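Local coordinates for protein beta sliding clamp (Streptococcus pneumoniae, PDB 2AWA) that probably encircles DNA as a ring-shaped homodimer that tethers DNA polymerases and other proteins to it, giving replication its processivity, at residues 47-52 / 56-61; 300-305 / 313-318. All blocks are in the same frame, centred on the assembly; numbering follows the deposited sequence.

Contact 1 (47-52 / 56-61); sequences KIDVTN and TLIGSN
Ile-48 and Leu-57 face each other as a non-hydrogen-bonded antiparallel pair, their side chains lying side by side and pointing the same way off one face of the sheet. CG1 of Ile-48 meets CD2 of Leu-57 at 3.8 Å, a purely apolar touch between two buried side chains. The pairs before and after put Lys-47, Ile-58, Asp-49 and Thr-56 on the other face. Lys-47 comes beside Ile-58 only at its base, CB to CB at 4.1 Å; with CG anti to the backbone N (chi1 167°), the chain leads off the sheet, slants toward Asp-49 and bends at its last two torsions. That brings NZ onto Asp-49 OD2 at 2.6 Å, a salt bridge that reaches the syn side of the carboxylate from 29° out of its plane. The same oxygen lies diagonally across from Ile-58, whose CD1 is 4.1 Å from Asp-49 OD2, so the methyl lies beside the carboxylate end of the ion pair on the partly exposed face. Ser-86 OG is a second, weak hydrogen-bond partner of both Lys-47 NZ and Asp-49 OD1.

Beneath these side chains, each of the two hydrogen-bonded pairs is closed by two N-H...O bonds. Ile-58 N reaches Lys-47 O at 2.8 Å, and Thr-56 N reaches Asp-49 O at 2.8 Å; the return bonds are made by Lys-47 N and Asp-49 N. A water also donates to Asp-49 O, next to the turn.

The hairpin of strands 45-50 and 54-60 is flanked within its sheet by strand 85-90 beside the first arm and strand 64-71 beside the second. Leu-57 packs on Ala-26, Leu-27 and Thr-30 of helix 20-31, while Ile-48 touches Leu-89 of strand 85-90.

Contact 2 (300-305 / 313-318); sequences GTVKLE and AHVHSP
Val-302 and Val-315 meet through their CG2 methyls, 4.0 Å apart, with the two side chains crossing at about a right angle. The same CG2 of Val-302 lies 4.1 Å from Ala-313 CB, so one methyl serves two residues of the other strand. Leu-304 CD2 comes to 4.3 Å from Ala-313 CB, continuing this buried apolar face. Ala-290 of helix 280-294 covers both valines, and Leu-293 also covers Val-315.

In the backbone, Lys-303 and His-314 form a hydrogen-bonded pair, with His-314 N to Lys-303 O at 2.9 Å and Lys-303 N to His-314 O at 3.0 Å. Their side chains and Glu-305 lie on the opposite, partly exposed face, which is loose only at its polar ends. With CG beside its own backbone N (chi1 -47°), the imidazole of His-314 turns its CD2 edge to Lys-303 O, 3.7 Å away and in the ring plane. Glu-305 crosses the histidine obliquely, carboxylate and ring only 23° apart in tilt. Its OE1 stops 3.5 Å from His-314 NE2 at a poor angle for a hydrogen bond, and NE2 bonds instead to Ser-312 OG. Lys-303 bends through chi2 to chi4 and brings NZ to 4.2 Å from His-314 CB, while the side chain also touches Thr-338 and Ser-340 of strand 337-341.

With one face packed on a helix and the other turned to solvent, this antiparallel beta hairpin of strands 302-307 and 310-317 is an element of the bacterial DNA polymerase III beta subunit fold, in which sheets form the outside of the ring and helices line its hole.

How the contacts relate
Contacts 1 and 2 are the same kind of element, an antiparallel hairpin with one face against a helix, placed at far ends of the subunit. The first belongs to the N-terminal domain and the second to the C-terminal domain; the first hairpin is complete long before the chain reaches the second. Their centres are 54 Å apart, their nearest atoms about 32 Å, and they lie on opposite sides of the chain's centre. The helices beneath them, 20-31 and 280-294, occupy comparable places in their domains. Neither contact touches the second subunit, and both are structural packing within one crescent-shaped half of the ring.

Contact 1 (47-52 / 56-61)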
# COMPACT_ATOMS: atom_id res chain seq x y z
N LYS B 47 -1.35 10.37 26.00
CA LYS B 47 -1.72 10.87 27.31
C LYS B 47 -2.95 11.70 27.11
O LYS B 47 -3.02 12.50 26.17
CB LYS B 47 -0.60 11.74 27.89
CG LYS B 47 -0.97 12.57 29.11
CD LYS B 47 0.29 12.99 29.86
CE LYS B 47 0.17 14.34 30.54
NZ LYS B 47 -0.82 14.32 31.62
N ILE B 48 -3.92 11.52 28.01
CA ILE B 48 -5.24 12.12 27.89
C ILE B 48 -5.58 12.88 29.16
O ILE B 48 -5.96 12.27 30.17
CB ILE B 48 -6.31 11.03 27.66
CG1 ILE B 48 -6.01 10.29 26.37
CG2 ILE B 48 -7.72 11.63 27.58
CD1 ILE B 48 -6.75 9.01 26.28
N ASP B 49 -5.42 14.20 29.11
CA ASP B 49 -5.77 15.08 30.21
C ASP B 49 -7.17 15.62 29.98
O ASP B 49 -7.48 16.08 28.89
CB ASP B 49 -4.81 16.26 30.29
CG ASP B 49 -3.57 15.95 31.10
OD1 ASP B 49 -3.71 15.68 32.32
OD2 ASP B 49 -2.46 16.00 30.52
N VAL B 50 -8.00 15.56 31.01
CA VAL B 50 -9.38 15.96 30.89
C VAL B 50 -9.63 17.03 31.93
O VAL B 50 -9.59 16.74 33.12
CB VAL B 50 -10.31 14.78 31.16
CG1 VAL B 50 -11.77 15.24 31.12
CG2 VAL B 50 -10.05 13.68 30.16
N THR B 51 -9.90 18.24 31.46
CA THR B 51 -10.19 19.37 32.33
C THR B 51 -11.59 19.89 32.06
O THR B 51 -12.27 19.41 31.16
CB THR B 51 -9.15 20.52 32.15
OG1 THR B 51 -9.12 20.94 30.78
CG2 THR B 51 -7.76 20.06 32.57
N ASN B 52 -12.03 20.87 32.86
CA ASN B 52 -13.33 21.51 32.66
C ASN B 52 -13.51 22.07 31.24
O ASN B 52 -14.58 21.90 30.64
CB ASN B 52 -13.54 22.63 33.68
CG ASN B 52 -14.23 22.14 34.94
OD1 ASN B 52 -15.09 21.25 34.89
ND2 ASN B 52 -13.87 22.72 36.08
N THR B 56 -7.33 17.21 26.34
CA THR B 56 -6.05 17.46 25.68
C THR B 56 -5.38 16.12 25.41
O THR B 56 -5.25 15.30 26.30
CB THR B 56 -5.11 18.30 26.55
OG1 THR B 56 -5.79 19.46 27.04
CG2 THR B 56 -3.88 18.75 25.75
N LEU B 57 -4.98 15.92 24.17
CA LEU B 57 -4.26 14.72 23.75
C LEU B 57 -2.80 15.04 23.57
O LEU B 57 -2.45 15.84 22.70
CB LEU B 57 -4.83 14.18 22.44
CG LEU B 57 -6.31 13.81 22.54
CD1 LEU B 57 -6.85 13.51 21.16
CD2 LEU B 57 -6.51 12.64 23.48
N ILE B 58 -1.95 14.41 24.37
CA ILE B 58 -0.50 14.62 24.28
C ILE B 58 0.26 13.39 23.76
O ILE B 58 0.05 12.26 24.22
CB ILE B 58 0.09 15.11 25.62
CG1 ILE B 58 -0.57 16.45 25.99
CG2 ILE B 58 1.59 15.28 25.50
CD1 ILE B 58 -0.10 17.05 27.31
N GLY B 59 1.12 13.64 22.79
CA GLY B 59 2.01 12.63 22.23
C GLY B 59 3.40 13.18 21.93
O GLY B 59 3.57 14.37 21.62
N SER B 60 4.39 12.31 22.01
CA SER B 60 5.76 12.71 21.77
C SER B 60 6.65 11.51 21.51
O SER B 60 6.33 10.38 21.86
CB SER B 60 6.32 13.49 22.95
OG SER B 60 6.26 12.71 24.13
N ASN B 61 7.78 11.77 20.87
CA ASN B 61 8.73 10.73 20.58
C ASN B 61 10.14 11.18 20.90
O ASN B 61 11.10 10.50 20.52
CB ASN B 61 8.59 10.30 19.12
CG ASN B 61 8.95 11.40 18.13
OD1 ASN B 61 9.49 12.44 18.51
ND2 ASN B 61 8.68 11.16 16.86
O HOH W 1 -7.48 19.19 28.73

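Contact 2 (300-305 / 313-318)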
# COMPACT_ATOMS: atom_id res chain seq x y z
N GLY B 300 25.72 4.68 -11.07
CA GLY B 300 24.37 5.12 -11.31
C GLY B 300 24.21 6.53 -11.82
O GLY B 300 23.49 7.32 -11.21
N THR B 301 24.87 6.84 -12.93
CA THR B 301 24.74 8.14 -13.57
C THR B 301 24.15 8.15 -14.97
O THR B 301 24.27 7.22 -15.72
CB THR B 301 26.07 8.87 -13.67
OG1 THR B 301 27.00 8.04 -14.36
CG2 THR B 301 26.58 9.21 -12.29
N VAL B 302 23.52 9.25 -15.30
CA VAL B 302 23.03 9.56 -16.63
C VAL B 302 24.02 10.58 -17.20
O VAL B 302 24.59 11.37 -16.46
CB VAL B 302 21.57 10.15 -16.58
CG1 VAL B 302 21.55 11.56 -15.98
CG2 VAL B 302 20.92 10.17 -17.95
N LYS B 303 24.24 10.52 -18.50
CA LYS B 303 25.15 11.40 -19.19
C LYS B 303 24.31 12.21 -20.15
O LYS B 303 23.65 11.66 -21.02
CB LYS B 303 26.19 10.58 -19.96
CG LYS B 303 27.04 11.38 -20.97
CD LYS B 303 28.49 10.84 -21.12
CE LYS B 303 28.60 9.49 -21.79
NZ LYS B 303 28.13 9.49 -23.21
N LEU B 304 24.30 13.53 -19.94
CA LEU B 304 23.70 14.44 -20.89
C LEU B 304 24.77 14.83 -21.87
O LEU B 304 25.86 15.22 -21.46
CB LEU B 304 23.16 15.71 -20.23
CG LEU B 304 21.71 15.71 -19.77
CD1 LEU B 304 21.29 17.12 -19.44
CD2 LEU B 304 20.82 15.13 -20.85
N GLU B 305 24.45 14.70 -23.16
CA GLU B 305 25.30 15.19 -24.22
C GLU B 305 24.59 16.34 -24.94
O GLU B 305 23.45 16.21 -25.35
CB GLU B 305 25.63 14.05 -25.18
CG GLU B 305 26.80 14.33 -26.11
CD GLU B 305 26.71 13.52 -27.39
OE1 GLU B 305 26.35 12.32 -27.31
OE2 GLU B 305 26.99 14.07 -28.48
N ALA B 313 20.34 11.94 -23.78
CA ALA B 313 20.67 11.21 -22.55
C ALA B 313 21.16 9.81 -22.88
O ALA B 313 20.58 9.10 -23.74
CB ALA B 313 19.47 11.13 -21.64
N HIS B 314 22.21 9.40 -22.16
CA HIS B 314 22.84 8.11 -22.35
C HIS B 314 23.18 7.43 -21.04
O HIS B 314 23.77 8.03 -20.13
CB HIS B 314 24.10 8.26 -23.18
CG HIS B 314 23.91 9.11 -24.40
ND1 HIS B 314 23.79 8.58 -25.67
CD2 HIS B 314 23.83 10.46 -24.54
CE1 HIS B 314 23.63 9.56 -26.54
NE2 HIS B 314 23.64 10.71 -25.88
N VAL B 315 22.80 6.16 -20.95
CA VAL B 315 23.14 5.30 -19.85
C VAL B 315 23.66 4.01 -20.45
O VAL B 315 23.06 3.47 -21.36
CB VAL B 315 21.91 4.96 -18.97
CG1 VAL B 315 22.30 3.98 -17.85
CG2 VAL B 315 21.27 6.25 -18.38
N HIS B 316 24.77 3.53 -19.93
CA HIS B 316 25.25 2.23 -20.30
C HIS B 316 25.43 1.37 -19.08
O HIS B 316 26.35 1.57 -18.32
CB HIS B 316 26.58 2.31 -21.03
CG HIS B 316 27.07 0.98 -21.49
ND1 HIS B 316 27.87 0.17 -20.71
CD2 HIS B 316 26.85 0.30 -22.64
CE1 HIS B 316 28.14 -0.95 -21.37
NE2 HIS B 316 27.53 -0.89 -22.55
N SER B 317 24.57 0.38 -18.92
CA SER B 317 24.66 -0.56 -17.81
C SER B 317 25.08 -1.93 -18.34
O SER B 317 24.26 -2.69 -18.82
CB SER B 317 23.33 -0.64 -17.09
OG SER B 317 23.45 -1.47 -15.97
N PRO B 318 26.37 -2.26 -18.23
CA PRO B 318 26.81 -3.48 -18.89
C PRO B 318 26.11 -4.68 -18.28
O PRO B 318 25.78 -4.68 -17.08
CB PRO B 318 28.32 -3.54 -18.64
CG PRO B 318 28.70 -2.22 -18.05
CD PRO B 318 27.46 -1.60 -17.49